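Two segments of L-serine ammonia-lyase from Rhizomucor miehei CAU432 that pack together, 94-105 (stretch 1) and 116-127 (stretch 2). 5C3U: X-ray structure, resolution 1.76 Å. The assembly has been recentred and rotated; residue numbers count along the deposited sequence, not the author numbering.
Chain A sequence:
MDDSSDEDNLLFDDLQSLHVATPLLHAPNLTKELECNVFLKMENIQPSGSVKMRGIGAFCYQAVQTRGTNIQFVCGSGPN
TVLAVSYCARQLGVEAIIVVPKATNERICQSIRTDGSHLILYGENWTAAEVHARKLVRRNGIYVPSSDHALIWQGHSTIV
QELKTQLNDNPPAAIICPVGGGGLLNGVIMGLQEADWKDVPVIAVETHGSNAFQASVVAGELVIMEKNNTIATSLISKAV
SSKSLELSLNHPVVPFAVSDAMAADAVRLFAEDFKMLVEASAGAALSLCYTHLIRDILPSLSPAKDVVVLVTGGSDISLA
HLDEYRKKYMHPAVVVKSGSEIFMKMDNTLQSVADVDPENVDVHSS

Stretch 1, residues 94-105: VEAIIVVPKATN
Stretch 2 (116-127) GSHLILYGENWT

Two neighbouring parallel β-strands, one running through Ala96 to Val100 and the other 118-121, pair through a backbone ladder that a proline-tryptophan contact closes at its C-terminal end, burying 890 Å² in all. The strand axes run 4.8 Å apart at 23°, with extended phi/psi (Ile98 -121/127, Ile120 -119/133), and Ile97, Ile98, Val99 and Val100 pair with His118, Leu119, Ile120 and Leu121 at CA-CA 4.7-5.2 Å. Hydrogen bonds alternate in direction: His118 N to Ala96 O (2.9 Å), Ile98 N to His118 O (2.8 Å), Ile120 N to Ile98 O (2.8 Å), Val100 N to Ile120 O (3.0 Å) and Tyr122 N to Val100 O (2.8 Å). Proline lacks an N-H, and the next bond is Lys102 N to Gly123 O (2.8 Å); positive phi (105/157) suits Gly123 to glycine. Water 1 links Ala96 N and Gly116 O, 2.9 Å from each.

Mostly apolar side chains line both sheet faces. On one, Ile97 CG2 meets Ile120 CD1 (3.9 Å; both residues chi1 m) and Val99 (t) places CG1 3.9 Å from Tyr122 CB. On the other, Val100 (m) sets CG2 3.9 Å from Leu119 CD1 (t, p). Trp126 (m, chi2 97°) offers its six-membered ring face to Pro101, whose CD lies 3.2 Å from the ring centroid. Thr104 OG1 bonds Pro101 O (2.8 Å), bracing the type I turn 101-104.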

ATOM      1  N   VAL A  94     -15.562  12.009 -14.386  1.00 29.99           N
ATOM      2  CA  VAL A  94     -14.984  13.247 -13.881  1.00 29.57           C
ATOM      3  C   VAL A  94     -13.633  13.468 -14.550  1.00 29.47           C
ATOM      4  O   VAL A  94     -12.954  12.500 -14.906  1.00 29.97           O
ATOM      5  CB  VAL A  94     -14.876  13.184 -12.333  1.00 32.63           C
ATOM      6  CG1 VAL A  94     -13.653  13.895 -11.816  1.00 35.11           C
ATOM      7  CG2 VAL A  94     -16.151  13.719 -11.697  1.00 33.50           C
ATOM      8  N   GLU A  95     -13.263  14.728 -14.752  1.00 29.76           N
ATOM      9  CA  GLU A  95     -11.918  15.088 -15.232  1.00 31.03           C
ATOM     10  C   GLU A  95     -10.800  14.745 -14.240  1.00 29.96           C
ATOM     11  O   GLU A  95     -10.937  14.956 -13.033  1.00 29.11           O
ATOM     12  CB  GLU A  95     -11.880  16.590 -15.515  1.00 36.44           C
ATOM     13  CG  GLU A  95     -10.938  17.036 -16.614  1.00 45.60           C
ATOM     14  CD  GLU A  95     -11.552  18.141 -17.461  1.00 49.94           C
ATOM     15  OE1 GLU A  95     -12.040  19.143 -16.889  1.00 54.40           O
ATOM     16  OE2 GLU A  95     -11.568  17.998 -18.702  1.00 54.07           O
ATOM     17  N   ALA A  96      -9.681  14.241 -14.744  1.00 26.62           N
ATOM     18  CA  ALA A  96      -8.517  14.010 -13.868  1.00 25.60           C
ATOM     19  C   ALA A  96      -7.277  14.632 -14.499  1.00 25.12           C
ATOM     20  O   ALA A  96      -7.064  14.545 -15.727  1.00 26.89           O
ATOM     21  CB  ALA A  96      -8.303  12.525 -13.607  1.00 25.40           C
ATOM     22  N   ILE A  97      -6.506  15.317 -13.665  1.00 25.93           N
ATOM     23  CA  ILE A  97      -5.233  15.897 -14.056  1.00 26.83           C
ATOM     24  C   ILE A  97      -4.168  15.129 -13.263  1.00 25.48           C
ATOM     25  O   ILE A  97      -4.126  15.198 -12.022  1.00 25.65           O
ATOM     26  CB  ILE A  97      -5.167  17.420 -13.720  1.00 30.00           C
ATOM     27  CG1 ILE A  97      -6.259  18.192 -14.476  1.00 33.14           C
ATOM     28  CG2 ILE A  97      -3.773  17.981 -13.995  1.00 31.32           C
ATOM     29  CD1 ILE A  97      -6.806  19.379 -13.704  1.00 35.45           C
ATOM     30  N   ILE A  98      -3.298  14.432 -13.979  1.00 25.24           N
ATOM     31  CA  ILE A  98      -2.357  13.529 -13.343  1.00 23.94           C
ATOM     32  C   ILE A  98      -0.913  13.934 -13.665  1.00 22.83           C
ATOM     33  O   ILE A  98      -0.580  14.105 -14.828  1.00 25.09           O
ATOM     34  CB  ILE A  98      -2.610  12.064 -13.792  1.00 23.77           C
ATOM     35  CG1 ILE A  98      -4.011  11.593 -13.367  1.00 25.24           C
ATOM     36  CG2 ILE A  98      -1.510  11.143 -13.270  1.00 23.83           C
ATOM     37  CD1 ILE A  98      -4.302  11.689 -11.877  1.00 24.43           C
ATOM     38  N   VAL A  99      -0.077  14.101 -12.640  1.00 21.07           N
ATOM     39  CA  VAL A  99       1.354  14.374 -12.871  1.00 22.37           C
ATOM     40  C   VAL A  99       2.201  13.154 -12.469  1.00 23.98           C
ATOM     41  O   VAL A  99       2.049  12.591 -11.360  1.00 22.88           O
ATOM     42  CB  VAL A  99       1.831  15.630 -12.089  1.00 23.07           C
ATOM     43  CG1 VAL A  99       3.290  15.966 -12.401  1.00 23.13           C
ATOM     44  CG2 VAL A  99       0.942  16.822 -12.425  1.00 23.39           C
ATOM     45  N   VAL A 100       3.133  12.777 -13.341  1.00 22.88           N
ATOM     46  CA  VAL A 100       4.057  11.677 -13.018  1.00 24.62           C
ATOM     47  C   VAL A 100       5.487  12.157 -13.326  1.00 25.57           C
ATOM     48  O   VAL A 100       5.641  13.105 -14.110  1.00 27.62           O
ATOM     49  CB  VAL A 100       3.706  10.401 -13.797  1.00 23.62           C
ATOM     50  CG1 VAL A 100       2.232   9.992 -13.581  1.00 23.85           C
ATOM     51  CG2 VAL A 100       4.003  10.572 -15.282  1.00 24.06           C
ATOM     52  N   PRO A 101       6.515  11.565 -12.664  1.00 27.94           N
ATOM     53  CA  PRO A 101       7.893  12.009 -12.887  1.00 29.56           C
ATOM     54  C   PRO A 101       8.300  11.819 -14.329  1.00 30.96           C
ATOM     55  O   PRO A 101       7.741  10.960 -15.030  1.00 29.68           O
ATOM     56  CB  PRO A 101       8.726  11.085 -11.987  1.00 28.10           C
ATOM     57  CG  PRO A 101       7.792  10.648 -10.910  1.00 28.64           C
ATOM     58  CD  PRO A 101       6.429  10.596 -11.554  1.00 28.11           C
ATOM     59  N   LYS A 102       9.269  12.627 -14.761  1.00 34.10           N
ATOM     60  CA  LYS A 102       9.740  12.633 -16.148  1.00 38.37           C
ATOM     61  C   LYS A 102      10.034  11.249 -16.721  1.00 39.51           C
ATOM     62  O   LYS A 102       9.753  11.010 -17.891  1.00 43.07           O
ATOM     63  CB  LYS A 102      10.973  13.537 -16.290  1.00 39.22           C
ATOM     64  N   ALA A 103      10.572  10.344 -15.902  1.00 41.74           N
ATOM     65  CA  ALA A 103      11.021   9.028 -16.388  1.00 42.25           C
ATOM     66  C   ALA A 103      10.101   7.828 -16.068  1.00 43.01           C
ATOM     67  O   ALA A 103      10.564   6.684 -15.995  1.00 47.07           O
ATOM     68  CB  ALA A 103      12.436   8.763 -15.888  1.00 43.40           C
ATOM     69  N   THR A 104       8.807   8.083 -15.903  1.00 39.41           N
ATOM     70  CA  THR A 104       7.830   7.073 -15.472  1.00 38.12           C
ATOM     71  C   THR A 104       7.637   5.885 -16.443  1.00 39.66           C
ATOM     72  O   THR A 104       7.595   6.061 -17.663  1.00 40.06           O
ATOM     73  CB  THR A 104       6.471   7.765 -15.156  1.00 35.19           C
ATOM     74  OG1 THR A 104       6.632   8.584 -13.988  1.00 32.78           O
ATOM     75  CG2 THR A 104       5.336   6.766 -14.892  1.00 34.90           C
ATOM     76  N   ASN A 105       7.526   4.691 -15.854  1.00 41.79           N
ATOM     77  CA  ASN A 105       7.170   3.441 -16.526  1.00 45.40           C
ATOM     78  C   ASN A 105       6.102   3.687 -17.591  1.00 45.46           C
ATOM     79  O   ASN A 105       5.070   4.312 -17.327  1.00 43.55           O
ATOM     80  CB  ASN A 105       6.685   2.437 -15.464  1.00 47.20           C
ATOM     81  CG  ASN A 105       6.268   1.102 -16.047  1.00 50.16           C
ATOM     82  OD1 ASN A 105       5.087   0.875 -16.305  1.00 50.88           O
ATOM     83  ND2 ASN A 105       7.235   0.205 -16.250  1.00 51.00           N
ATOM     84  N   GLY A 116      -8.380   8.401 -20.224  1.00 29.46           N
ATOM     85  CA  GLY A 116      -8.822   9.733 -20.632  1.00 30.72           C
ATOM     86  C   GLY A 116      -8.367  10.860 -19.713  1.00 30.90           C
ATOM     87  O   GLY A 116      -8.838  12.006 -19.839  1.00 29.08           O
ATOM     88  N   SER A 117      -7.454  10.551 -18.788  1.00 29.76           N
ATOM     89  CA  SER A 117      -6.884  11.574 -17.919  1.00 29.07           C
ATOM     90  C   SER A 117      -5.960  12.492 -18.697  1.00 29.81           C
ATOM     91  O   SER A 117      -5.418  12.103 -19.728  1.00 32.00           O
ATOM     92  CB  SER A 117      -6.069  10.945 -16.793  1.00 28.80           C
ATOM     93  OG  SER A 117      -6.843  10.050 -16.036  1.00 29.89           O
ATOM     94  N   HIS A 118      -5.773  13.700 -18.189  1.00 28.16           N
ATOM     95  CA  HIS A 118      -4.746  14.599 -18.709  1.00 30.98           C
ATOM     96  C   HIS A 118      -3.445  14.369 -18.007  1.00 31.66           C
ATOM     97  O   HIS A 118      -3.313  14.624 -16.808  1.00 32.26           O
ATOM     98  CB  HIS A 118      -5.233  16.038 -18.646  1.00 34.87           C
ATOM     99  CG  HIS A 118      -6.548  16.228 -19.356  1.00 38.55           C
ATOM    100  ND1 HIS A 118      -7.724  16.295 -18.702  1.00 42.14           N
ATOM    101  CD2 HIS A 118      -6.850  16.283 -20.718  1.00 42.26           C
ATOM    102  CE1 HIS A 118      -8.730  16.423 -19.597  1.00 42.77           C
ATOM    103  NE2 HIS A 118      -8.193  16.417 -20.830  1.00 43.19           N
ATOM    104  N   LEU A 119      -2.473  13.858 -18.759  1.00 30.80           N
ATOM    105  CA  LEU A 119      -1.200  13.454 -18.191  1.00 30.69           C
ATOM    106  C   LEU A 119      -0.126  14.506 -18.405  1.00 30.30           C
ATOM    107  O   LEU A 119       0.085  14.969 -19.520  1.00 29.72           O
ATOM    108  CB  LEU A 119      -0.758  12.117 -18.796  1.00 32.66           C
ATOM    109  CG  LEU A 119       0.575  11.528 -18.334  1.00 33.31           C
ATOM    110  CD1 LEU A 119       0.532  11.247 -16.832  1.00 32.85           C
ATOM    111  CD2 LEU A 119       0.860  10.263 -19.124  1.00 35.61           C
ATOM    112  N   ILE A 120       0.549  14.883 -17.321  1.00 27.55           N
ATOM    113  CA  ILE A 120       1.686  15.795 -17.366  1.00 30.40           C
ATOM    114  C   ILE A 120       2.925  15.071 -16.840  1.00 31.78           C
ATOM    115  O   ILE A 120       2.866  14.416 -15.796  1.00 31.16           O
ATOM    116  CB  ILE A 120       1.390  17.048 -16.509  1.00 30.83           C
ATOM    117  CG1 ILE A 120       0.200  17.801 -17.117  1.00 31.91           C
ATOM    118  CG2 ILE A 120       2.621  17.944 -16.367  1.00 30.93           C
ATOM    119  CD1 ILE A 120      -0.556  18.688 -16.169  1.00 32.42           C
ATOM    120  N   LEU A 121       4.041  15.186 -17.562  1.00 31.97           N
ATOM    121  CA  LEU A 121       5.296  14.583 -17.132  1.00 33.00           C
ATOM    122  C   LEU A 121       6.186  15.642 -16.513  1.00 32.18           C
ATOM    123  O   LEU A 121       6.590  16.598 -17.182  1.00 33.32           O
ATOM    124  CB  LEU A 121       5.997  13.874 -18.301  1.00 36.91           C
ATOM    125  CG  LEU A 121       5.624  12.402 -18.511  1.00 41.22           C
ATOM    126  CD1 LEU A 121       4.257  12.251 -19.161  1.00 41.37           C
ATOM    127  CD2 LEU A 121       6.681  11.687 -19.349  1.00 45.86           C
ATOM    128  N   TYR A 122       6.481  15.496 -15.223  1.00 31.37           N
ATOM    129  CA  TYR A 122       7.217  16.532 -14.513  1.00 32.52           C
ATOM    130  C   TYR A 122       7.852  16.022 -13.239  1.00 33.58           C
ATOM    131  O   TYR A 122       7.179  15.386 -12.429  1.00 32.52           O
ATOM    132  CB  TYR A 122       6.277  17.707 -14.157  1.00 35.26           C
ATOM    133  CG  TYR A 122       7.018  18.948 -13.735  1.00 38.95           C
ATOM    134  CD1 TYR A 122       7.306  19.947 -14.661  1.00 42.92           C
ATOM    135  CD2 TYR A 122       7.452  19.121 -12.420  1.00 41.19           C
ATOM    136  CE1 TYR A 122       7.997  21.091 -14.290  1.00 46.15           C
ATOM    137  CE2 TYR A 122       8.152  20.258 -12.039  1.00 45.33           C
ATOM    138  CZ  TYR A 122       8.422  21.239 -12.983  1.00 48.71           C
ATOM    139  OH  TYR A 122       9.117  22.377 -12.634  1.00 55.13           O
ATOM    140  N   GLY A 123       9.134  16.350 -13.050  1.00 35.17           N
ATOM    141  CA  GLY A 123       9.854  16.043 -11.806  1.00 34.35           C
ATOM    142  C   GLY A 123      10.842  14.891 -11.910  1.00 35.54           C
ATOM    143  O   GLY A 123      10.721  14.020 -12.777  1.00 34.33           O
ATOM    144  N   GLU A 124      11.821  14.888 -11.010  1.00 34.97           N
ATOM    145  CA  GLU A 124      12.830  13.835 -10.959  1.00 37.87           C
ATOM    146  C   GLU A 124      12.330  12.617 -10.168  1.00 36.39           C
ATOM    147  O   GLU A 124      12.865  11.520 -10.325  1.00 34.93           O
ATOM    148  CB  GLU A 124      14.147  14.367 -10.355  1.00 41.25           C
ATOM    149  CG  GLU A 124      14.017  14.822  -8.900  1.00 46.85           C
ATOM    150  CD  GLU A 124      15.325  15.276  -8.262  1.00 54.70           C
ATOM    151  OE1 GLU A 124      16.408  14.937  -8.788  1.00 61.21           O
ATOM    152  OE2 GLU A 124      15.272  15.971  -7.217  1.00 55.58           O
ATOM    153  N   ASN A 125      11.317  12.813  -9.321  1.00 32.05           N
ATOM    154  CA  ASN A 125      10.761  11.726  -8.507  1.00 31.37           C
ATOM    155  C   ASN A 125       9.322  12.030  -8.114  1.00 28.26           C
ATOM    156  O   ASN A 125       8.816  13.097  -8.452  1.00 27.65           O
ATOM    157  CB  ASN A 125      11.621  11.448  -7.263  1.00 32.31           C
ATOM    158  CG  ASN A 125      11.753  12.648  -6.338  1.00 35.47           C
ATOM    159  OD1 ASN A 125      10.883  13.524  -6.274  1.00 34.29           O
ATOM    160  ND2 ASN A 125      12.855  12.676  -5.579  1.00 35.45           N
ATOM    161  N   TRP A 126       8.667  11.114  -7.394  1.00 28.70           N
ATOM    162  CA  TRP A 126       7.263  11.317  -7.019  1.00 27.97           C
ATOM    163  C   TRP A 126       6.998  12.465  -6.065  1.00 30.02           C
ATOM    164  O   TRP A 126       5.918  13.065  -6.093  1.00 29.89           O
ATOM    165  CB  TRP A 126       6.637  10.027  -6.495  1.00 26.17           C
ATOM    166  CG  TRP A 126       6.469   9.051  -7.624  1.00 25.61           C
ATOM    167  CD1 TRP A 126       7.313   8.002  -7.978  1.00 25.41           C
ATOM    168  CD2 TRP A 126       5.384   9.031  -8.608  1.00 26.74           C
ATOM    169  NE1 TRP A 126       6.834   7.345  -9.090  1.00 24.97           N
ATOM    170  CE2 TRP A 126       5.681   7.926  -9.523  1.00 24.96           C
ATOM    171  CE3 TRP A 126       4.243   9.813  -8.826  1.00 24.94           C
ATOM    172  CZ2 TRP A 126       4.855   7.611 -10.593  1.00 25.13           C
ATOM    173  CZ3 TRP A 126       3.413   9.479  -9.910  1.00 24.50           C
ATOM    174  CH2 TRP A 126       3.723   8.414 -10.767  1.00 24.92           C
ATOM    175  N   THR A 127       7.958  12.770  -5.197  1.00 29.72           N
ATOM    176  CA  THR A 127       7.811  13.949  -4.340  1.00 31.41           C
ATOM    177  C   THR A 127       7.692  15.237  -5.190  1.00 30.68           C
ATOM    178  O   THR A 127       6.839  16.102  -4.932  1.00 31.26           O
ATOM    179  CB  THR A 127       8.993  14.036  -3.359  1.00 32.32           C
ATOM    180  OG1 THR A 127       9.110  12.786  -2.675  1.00 35.92           O
ATOM    181  CG2 THR A 127       8.758  15.125  -2.362  1.00 32.62           C
TER
HETATM  182  O   HOH W   1      -9.934  13.540 -17.573  1.00 36.77           O
HETATM  183  O   HOH W   2      11.854  11.371 -13.421  1.00 38.76           O